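PDB 5JXF: Asp/Glu-specific dipeptidyl-peptidase from Flavobacterium psychrophilum, which removes dipeptides from the N-terminus of oligopeptides as a serine peptidase of family S46, strictly requiring an acidic residue, Asp or Glu, at the P1 position. Local coordinates for residues 585-597 / 648-660. Sequence-based numbering, arbitrary orientation.
Sequences LRVTYGKVKGYSP and PVCFIGTNHTTGG. With ASP (aspartic acid), chain F.
The loop that leaves strand 648-653 and runs on to the S1 pocket of this serine peptidase is tied along its first half to strand 586-591 by two threonine hydroxyls and by backbone bonds. Thr654 OG1 accepts the backbone N-H of Lys591 at 3.0 Å, and Thr654 N returns a bond of 3.0 Å to Lys591 O, so one threonine grips both backbone polar groups of one lysine. With chi1 at 58°, the hydroxyl of Thr654 sits between its own N and carbonyl carbon and packs against Gly590 CA, while CG2 meets Lys593 CB. Two residues on, Lys593 N bonds to Ile652 O at 3.1 Å; together with the Thr654 N bond this forms a single beta bridge between Val592 and Gly653. A CA-H...O contact from Val592 adds to the hold on Ile652 O. At the other end, Thr588 turns OG1 opposite its backbone N (chi1 -180°) to accept His656 N at 3.1 Å, a bond bent to 155°, and its CG2 lies against His656 O; the same hydroxyl is also engaged by Gly39.

Apolar groups back the bridge: Val592 CG2 rests obliquely against the Phe651 ring, 3.8 Å from CD2, and Ile652 CD1 reaches the edge of the Tyr595 ring, in its plane. Farther on, Gly660 N donates to the main-chain O of the bound aspartic acid at 2.8 Å, and Ser662 N also bonds to this ligand, an arrangement consistent with the oxyanion hole; Arg680 holds the same ligand.

In the eight-stranded antiparallel sheet, 586-591 is an outermost strand paired with 279-284, whereas 648-653 runs between 698-702 and 601-608. Asn655 ND2 bonds to Thr280 of strand 279-284, and Lys593 makes a salt bridge with Asp277 just before that strand.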
ATOM      1  N   LEU A 585     -27.726  20.056  11.254  1.00 49.05           N
ATOM      2  CA  LEU A 585     -27.963  19.762   9.845  1.00 50.03           C
ATOM      3  C   LEU A 585     -27.203  20.713   8.928  1.00 44.33           C
ATOM      4  O   LEU A 585     -27.352  21.921   9.029  1.00 38.52           O
ATOM      5  CB  LEU A 585     -29.465  19.832   9.552  1.00 48.61           C
ATOM      6  CG  LEU A 585     -29.953  19.505   8.144  1.00 42.83           C
ATOM      7  CD1 LEU A 585     -29.595  18.108   7.798  1.00 38.46           C
ATOM      8  CD2 LEU A 585     -31.479  19.714   8.074  1.00 49.73           C
ATOM      9  N   ARG A 586     -26.368  20.168   8.047  1.00 42.48           N
ATOM     10  CA  ARG A 586     -25.586  21.005   7.133  1.00 45.84           C
ATOM     11  C   ARG A 586     -25.632  20.419   5.746  1.00 41.09           C
ATOM     12  O   ARG A 586     -25.885  19.248   5.568  1.00 36.26           O
ATOM     13  CB  ARG A 586     -24.103  21.139   7.525  1.00 40.45           C
ATOM     14  CG  ARG A 586     -23.767  21.614   8.883  1.00 37.53           C
ATOM     15  CD  ARG A 586     -24.207  23.046   9.144  1.00 45.78           C
ATOM     16  NE  ARG A 586     -23.865  23.408  10.510  1.00 40.80           N
ATOM     17  CZ  ARG A 586     -22.679  23.882  10.869  1.00 46.89           C
ATOM     18  NH1 ARG A 586     -21.741  24.088   9.949  1.00 41.98           N
ATOM     19  NH2 ARG A 586     -22.439  24.179  12.140  1.00 44.25           N
ATOM     20  N   VAL A 587     -25.371  21.263   4.770  1.00 42.85           N
ATOM     21  CA  VAL A 587     -25.258  20.821   3.411  1.00 45.55           C
ATOM     22  C   VAL A 587     -23.823  21.076   2.952  1.00 40.63           C
ATOM     23  O   VAL A 587     -23.225  22.084   3.320  1.00 40.63           O
ATOM     24  CB  VAL A 587     -26.260  21.558   2.513  1.00 48.06           C
ATOM     25  CG1 VAL A 587     -26.003  21.248   1.045  1.00 40.67           C
ATOM     26  CG2 VAL A 587     -27.672  21.176   2.910  1.00 47.97           C
ATOM     27  N   THR A 588     -23.280  20.146   2.173  1.00 40.06           N
ATOM     28  CA  THR A 588     -22.025  20.365   1.464  1.00 40.12           C
ATOM     29  C   THR A 588     -22.192  19.775   0.061  1.00 46.24           C
ATOM     30  O   THR A 588     -22.995  18.864  -0.143  1.00 53.89           O
ATOM     31  CB  THR A 588     -20.828  19.717   2.206  1.00 46.93           C
ATOM     32  OG1 THR A 588     -19.608  19.959   1.488  1.00 52.10           O
ATOM     33  CG2 THR A 588     -21.024  18.223   2.366  1.00 37.61           C
ATOM     34  N   TYR A 589     -21.456  20.310  -0.907  1.00 40.34           N
ATOM     35  CA  TYR A 589     -21.585  19.864  -2.287  1.00 39.74           C
ATOM     36  C   TYR A 589     -20.230  19.800  -2.970  1.00 41.41           C
ATOM     37  O   TYR A 589     -19.240  20.322  -2.461  1.00 38.72           O
ATOM     38  CB  TYR A 589     -22.484  20.800  -3.078  1.00 46.68           C
ATOM     39  CG  TYR A 589     -22.145  22.239  -2.814  1.00 45.62           C
ATOM     40  CD1 TYR A 589     -22.766  22.921  -1.776  1.00 49.22           C
ATOM     41  CD2 TYR A 589     -21.199  22.916  -3.577  1.00 42.59           C
ATOM     42  CE1 TYR A 589     -22.451  24.217  -1.493  1.00 46.62           C
ATOM     43  CE2 TYR A 589     -20.884  24.245  -3.299  1.00 43.30           C
ATOM     44  CZ  TYR A 589     -21.536  24.882  -2.251  1.00 46.53           C
ATOM     45  OH  TYR A 589     -21.289  26.185  -1.919  1.00 48.87           O
ATOM     46  N   GLY A 590     -20.204  19.207  -4.152  1.00 46.78           N
ATOM     47  CA  GLY A 590     -18.984  19.157  -4.926  1.00 55.44           C
ATOM     48  C   GLY A 590     -19.212  18.266  -6.116  1.00 51.87           C
ATOM     49  O   GLY A 590     -20.282  18.314  -6.725  1.00 50.54           O
ATOM     50  N   LYS A 591     -18.225  17.430  -6.430  1.00 44.26           N
ATOM     51  CA  LYS A 591     -18.351  16.559  -7.579  1.00 46.57           C
ATOM     52  C   LYS A 591     -17.584  15.253  -7.401  1.00 46.17           C
ATOM     53  O   LYS A 591     -16.634  15.176  -6.629  1.00 51.24           O
ATOM     54  CB  LYS A 591     -17.870  17.295  -8.835  1.00 50.95           C
ATOM     55  CG  LYS A 591     -16.410  17.691  -8.754  1.00 53.53           C
ATOM     56  CD  LYS A 591     -16.082  18.856  -9.664  1.00 65.00           C
ATOM     57  CE  LYS A 591     -16.147  18.468 -11.120  1.00 71.09           C
ATOM     58  NZ  LYS A 591     -16.088  19.655 -12.008  1.00 74.67           N
ATOM     59  N   VAL A 592     -18.031  14.227  -8.117  1.00 47.53           N
ATOM     60  CA  VAL A 592     -17.317  12.974  -8.204  1.00 43.58           C
ATOM     61  C   VAL A 592     -15.933  13.249  -8.839  1.00 48.10           C
ATOM     62  O   VAL A 592     -15.836  13.691  -9.983  1.00 54.85           O
ATOM     63  CB  VAL A 592     -18.121  11.935  -9.026  1.00 42.91           C
ATOM     64  CG1 VAL A 592     -17.354  10.643  -9.141  1.00 41.00           C
ATOM     65  CG2 VAL A 592     -19.503  11.687  -8.399  1.00 41.73           C
ATOM     66  N   LYS A 593     -14.870  13.024  -8.074  1.00 40.73           N
ATOM     67  CA  LYS A 593     -13.530  13.400  -8.500  1.00 47.36           C
ATOM     68  C   LYS A 593     -12.482  12.536  -7.812  1.00 47.72           C
ATOM     69  O   LYS A 593     -12.479  12.430  -6.585  1.00 47.80           O
ATOM     70  CB  LYS A 593     -13.251  14.877  -8.186  1.00 51.03           C
ATOM     71  CG  LYS A 593     -12.066  15.473  -8.954  1.00 56.43           C
ATOM     72  CD  LYS A 593     -12.291  15.215 -10.434  1.00 60.44           C
ATOM     73  CE  LYS A 593     -11.657  16.242 -11.327  1.00 63.34           C
ATOM     74  NZ  LYS A 593     -12.314  16.154 -12.668  1.00 65.93           N
ATOM     75  N   GLY A 594     -11.578  11.947  -8.588  1.00 45.54           N
ATOM     76  CA  GLY A 594     -10.449  11.233  -8.007  1.00 41.39           C
ATOM     77  C   GLY A 594      -9.427  12.184  -7.418  1.00 44.01           C
ATOM     78  O   GLY A 594      -9.699  13.375  -7.248  1.00 48.78           O
ATOM     79  N   TYR A 595      -8.234  11.657  -7.113  1.00 51.62           N
ATOM     80  CA  TYR A 595      -7.121  12.480  -6.632  1.00 48.46           C
ATOM     81  C   TYR A 595      -5.769  11.752  -6.721  1.00 45.12           C
ATOM     82  O   TYR A 595      -5.710  10.562  -7.029  1.00 47.94           O
ATOM     83  CB  TYR A 595      -7.359  12.925  -5.192  1.00 47.49           C
ATOM     84  CG  TYR A 595      -7.207  11.818  -4.165  1.00 48.01           C
ATOM     85  CD1 TYR A 595      -8.167  10.819  -4.030  1.00 45.69           C
ATOM     86  CD2 TYR A 595      -6.116  11.785  -3.310  1.00 45.06           C
ATOM     87  CE1 TYR A 595      -8.032   9.807  -3.075  1.00 39.33           C
ATOM     88  CE2 TYR A 595      -5.980  10.784  -2.356  1.00 46.39           C
ATOM     89  CZ  TYR A 595      -6.948   9.804  -2.246  1.00 39.79           C
ATOM     90  OH  TYR A 595      -6.786   8.817  -1.301  1.00 51.62           O
ATOM     91  N   SER A 596      -4.698  12.492  -6.438  1.00 52.87           N
ATOM     92  CA  SER A 596      -3.334  11.969  -6.485  1.00 46.97           C
ATOM     93  C   SER A 596      -2.655  12.028  -5.124  1.00 51.04           C
ATOM     94  O   SER A 596      -2.295  13.103  -4.641  1.00 48.17           O
ATOM     95  CB  SER A 596      -2.500  12.742  -7.492  1.00 49.20           C
ATOM     96  OG  SER A 596      -1.142  12.331  -7.391  1.00 57.73           O
ATOM     97  N   PRO A 597      -2.455  10.861  -4.507  1.00 51.75           N
ATOM     98  CA  PRO A 597      -1.867  10.785  -3.168  1.00 51.69           C
ATOM     99  C   PRO A 597      -0.349  11.042  -3.172  1.00 58.05           C
ATOM    100  O   PRO A 597       0.189  11.522  -2.169  1.00 60.89           O
ATOM    101  CB  PRO A 597      -2.181   9.349  -2.742  1.00 49.21           C
ATOM    102  CG  PRO A 597      -2.215   8.593  -4.022  1.00 52.38           C
ATOM    103  CD  PRO A 597      -2.815   9.536  -5.036  1.00 51.38           C
ATOM    104  N   PRO A 648     -20.578  -1.379  -9.891  1.00 50.16           N
ATOM    105  CA  PRO A 648     -20.022  -0.285  -9.099  1.00 49.95           C
ATOM    106  C   PRO A 648     -20.166  -0.599  -7.618  1.00 42.71           C
ATOM    107  O   PRO A 648     -21.102  -1.287  -7.211  1.00 46.36           O
ATOM    108  CB  PRO A 648     -20.882   0.911  -9.502  1.00 62.51           C
ATOM    109  CG  PRO A 648     -21.382   0.552 -10.860  1.00 61.25           C
ATOM    110  CD  PRO A 648     -21.620  -0.917 -10.818  1.00 57.61           C
ATOM    111  N   VAL A 649     -19.230  -0.136  -6.810  1.00 42.68           N
ATOM    112  CA  VAL A 649     -19.321  -0.437  -5.401  1.00 46.92           C
ATOM    113  C   VAL A 649     -19.229   0.846  -4.569  1.00 42.12           C
ATOM    114  O   VAL A 649     -20.085   1.087  -3.729  1.00 43.78           O
ATOM    115  CB  VAL A 649     -18.247  -1.457  -4.993  1.00 53.38           C
ATOM    116  CG1 VAL A 649     -18.176  -1.592  -3.500  1.00 50.43           C
ATOM    117  CG2 VAL A 649     -18.562  -2.798  -5.605  1.00 57.01           C
ATOM    118  N   CYS A 650     -18.198   1.658  -4.801  1.00 41.99           N
ATOM    119  CA  CYS A 650     -18.009   2.910  -4.066  1.00 42.63           C
ATOM    120  C   CYS A 650     -17.577   4.004  -5.021  1.00 45.58           C
ATOM    121  O   CYS A 650     -17.120   3.722  -6.135  1.00 41.03           O
ATOM    122  CB  CYS A 650     -16.950   2.776  -2.955  1.00 36.23           C
ATOM    123  SG  CYS A 650     -17.257   1.528  -1.685  1.00 48.14           S
ATOM    124  N   PHE A 651     -17.717   5.249  -4.574  1.00 34.89           N
ATOM    125  CA  PHE A 651     -17.109   6.379  -5.270  1.00 37.54           C
ATOM    126  C   PHE A 651     -16.761   7.507  -4.299  1.00 40.48           C
ATOM    127  O   PHE A 651     -17.087   7.441  -3.112  1.00 47.20           O
ATOM    128  CB  PHE A 651     -18.011   6.891  -6.413  1.00 40.69           C
ATOM    129  CG  PHE A 651     -19.322   7.515  -5.962  1.00 39.79           C
ATOM    130  CD1 PHE A 651     -20.426   6.728  -5.707  1.00 39.56           C
ATOM    131  CD2 PHE A 651     -19.453   8.893  -5.856  1.00 36.80           C
ATOM    132  CE1 PHE A 651     -21.644   7.306  -5.319  1.00 46.17           C
ATOM    133  CE2 PHE A 651     -20.660   9.473  -5.483  1.00 40.68           C
ATOM    134  CZ  PHE A 651     -21.752   8.680  -5.207  1.00 42.10           C
ATOM    135  N   ILE A 652     -16.065   8.525  -4.801  1.00 40.23           N
ATOM    136  CA  ILE A 652     -15.564   9.600  -3.955  1.00 37.03           C
ATOM    137  C   ILE A 652     -15.792  10.955  -4.608  1.00 41.65           C
ATOM    138  O   ILE A 652     -15.818  11.054  -5.829  1.00 41.83           O
ATOM    139  CB  ILE A 652     -14.039   9.466  -3.649  1.00 46.33           C
ATOM    140  CG1 ILE A 652     -13.238   9.141  -4.922  1.00 41.66           C
ATOM    141  CG2 ILE A 652     -13.795   8.388  -2.626  1.00 49.65           C
ATOM    142  CD1 ILE A 652     -11.664   9.212  -4.721  1.00 40.68           C
ATOM    143  N   GLY A 653     -15.937  11.989  -3.787  1.00 39.38           N
ATOM    144  CA  GLY A 653     -16.084  13.339  -4.284  1.00 44.10           C
ATOM    145  C   GLY A 653     -15.451  14.407  -3.415  1.00 44.08           C
ATOM    146  O   GLY A 653     -14.873  14.133  -2.365  1.00 48.03           O
ATOM    147  N   THR A 654     -15.568  15.647  -3.865  1.00 44.29           N
ATOM    148  CA  THR A 654     -14.986  16.770  -3.171  1.00 45.41           C
ATOM    149  C   THR A 654     -15.919  17.365  -2.099  1.00 47.84           C
ATOM    150  O   THR A 654     -15.816  18.534  -1.777  1.00 50.14           O
ATOM    151  CB  THR A 654     -14.607  17.873  -4.164  1.00 45.23           C
ATOM    152  OG1 THR A 654     -15.773  18.286  -4.887  1.00 48.21           O
ATOM    153  CG2 THR A 654     -13.570  17.342  -5.158  1.00 46.90           C
ATOM    154  N   ASN A 655     -16.810  16.558  -1.542  1.00 43.39           N
ATOM    155  CA  ASN A 655     -17.669  17.042  -0.463  1.00 45.97           C
ATOM    156  C   ASN A 655     -16.921  17.066   0.865  1.00 48.59           C
ATOM    157  O   ASN A 655     -16.164  16.162   1.180  1.00 53.85           O
ATOM    158  CB  ASN A 655     -18.920  16.171  -0.330  1.00 33.36           C
ATOM    159  CG  ASN A 655     -19.646  15.984  -1.634  1.00 52.60           C
ATOM    160  OD1 ASN A 655     -20.349  16.877  -2.096  1.00 59.83           O
ATOM    161  ND2 ASN A 655     -19.512  14.799  -2.222  1.00 49.83           N
ATOM    162  N   HIS A 656     -17.154  18.102   1.656  1.00 52.33           N
ATOM    163  CA  HIS A 656     -16.483  18.240   2.935  1.00 49.54           C
ATOM    164  C   HIS A 656     -17.335  17.629   4.034  1.00 53.74           C
ATOM    165  O   HIS A 656     -18.402  18.149   4.356  1.00 51.84           O
ATOM    166  CB  HIS A 656     -16.203  19.719   3.223  1.00 52.13           C
ATOM    167  CG  HIS A 656     -15.335  19.959   4.422  1.00 56.93           C
ATOM    168  ND1 HIS A 656     -15.106  21.221   4.935  1.00 61.99           N
ATOM    169  CD2 HIS A 656     -14.641  19.105   5.213  1.00 54.66           C
ATOM    170  CE1 HIS A 656     -14.314  21.132   5.986  1.00 55.09           C
ATOM    171  NE2 HIS A 656     -14.022  19.858   6.180  1.00 56.49           N
ATOM    172  N   THR A 657     -16.849  16.536   4.615  1.00 48.68           N
ATOM    173  CA  THR A 657     -17.550  15.811   5.672  1.00 45.96           C
ATOM    174  C   THR A 657     -16.694  15.597   6.910  1.00 47.49           C
ATOM    175  O   THR A 657     -15.499  15.881   6.900  1.00 49.66           O
ATOM    176  CB  THR A 657     -18.018  14.423   5.183  1.00 46.32           C
ATOM    177  OG1 THR A 657     -16.895  13.714   4.649  1.00 47.25           O
ATOM    178  CG2 THR A 657     -19.087  14.551   4.103  1.00 38.50           C
ATOM    179  N   THR A 658     -17.304  15.074   7.972  1.00 45.37           N
ATOM    180  CA  THR A 658     -16.554  14.688   9.170  1.00 47.85           C
ATOM    181  C   THR A 658     -17.416  13.650   9.901  1.00 44.05           C
ATOM    182  O   THR A 658     -18.484  13.297   9.408  1.00 47.11           O
ATOM    183  CB  THR A 658     -16.196  15.935  10.050  1.00 40.32           C
ATOM    184  OG1 THR A 658     -15.311  15.574  11.124  1.00 43.50           O
ATOM    185  CG2 THR A 658     -17.439  16.586  10.615  1.00 40.70           C
ATOM    186  N   GLY A 659     -16.964  13.148  11.049  1.00 41.11           N
ATOM    187  CA  GLY A 659     -17.757  12.194  11.809  1.00 35.15           C
ATOM    188  C   GLY A 659     -19.139  12.815  12.134  1.00 34.91           C
ATOM    189  O   GLY A 659     -19.217  13.984  12.512  1.00 34.98           O
ATOM    190  N   GLY A 660     -20.203  12.040  11.972  1.00 37.86           N
ATOM    191  CA  GLY A 660     -21.560  12.566  12.012  1.00 44.31           C
ATOM    192  C   GLY A 660     -22.222  12.490  10.647  1.00 51.44           C
ATOM    193  O   GLY A 660     -23.445  12.330  10.549  1.00 49.92           O
TER
HETATM  194  N   ASP F 802     -16.831   7.566   9.463  1.00 92.63           N
HETATM  195  CA  ASP F 802     -17.207   8.888   9.975  1.00106.35           C
HETATM  196  C   ASP F 802     -18.507   8.917  10.758  1.00100.90           C
HETATM  197  O   ASP F 802     -19.330   9.822  10.583  1.00102.92           O
HETATM  198  CB  ASP F 802     -17.281   9.903   8.820  1.00125.56           C
HETATM  199  CG  ASP F 802     -15.930  10.525   8.487  1.00138.94           C
HETATM  200  OD1 ASP F 802     -15.041  10.517   9.356  1.00134.15           O
HETATM  201  OD2 ASP F 802     -15.759  11.039   7.359  1.00159.74           O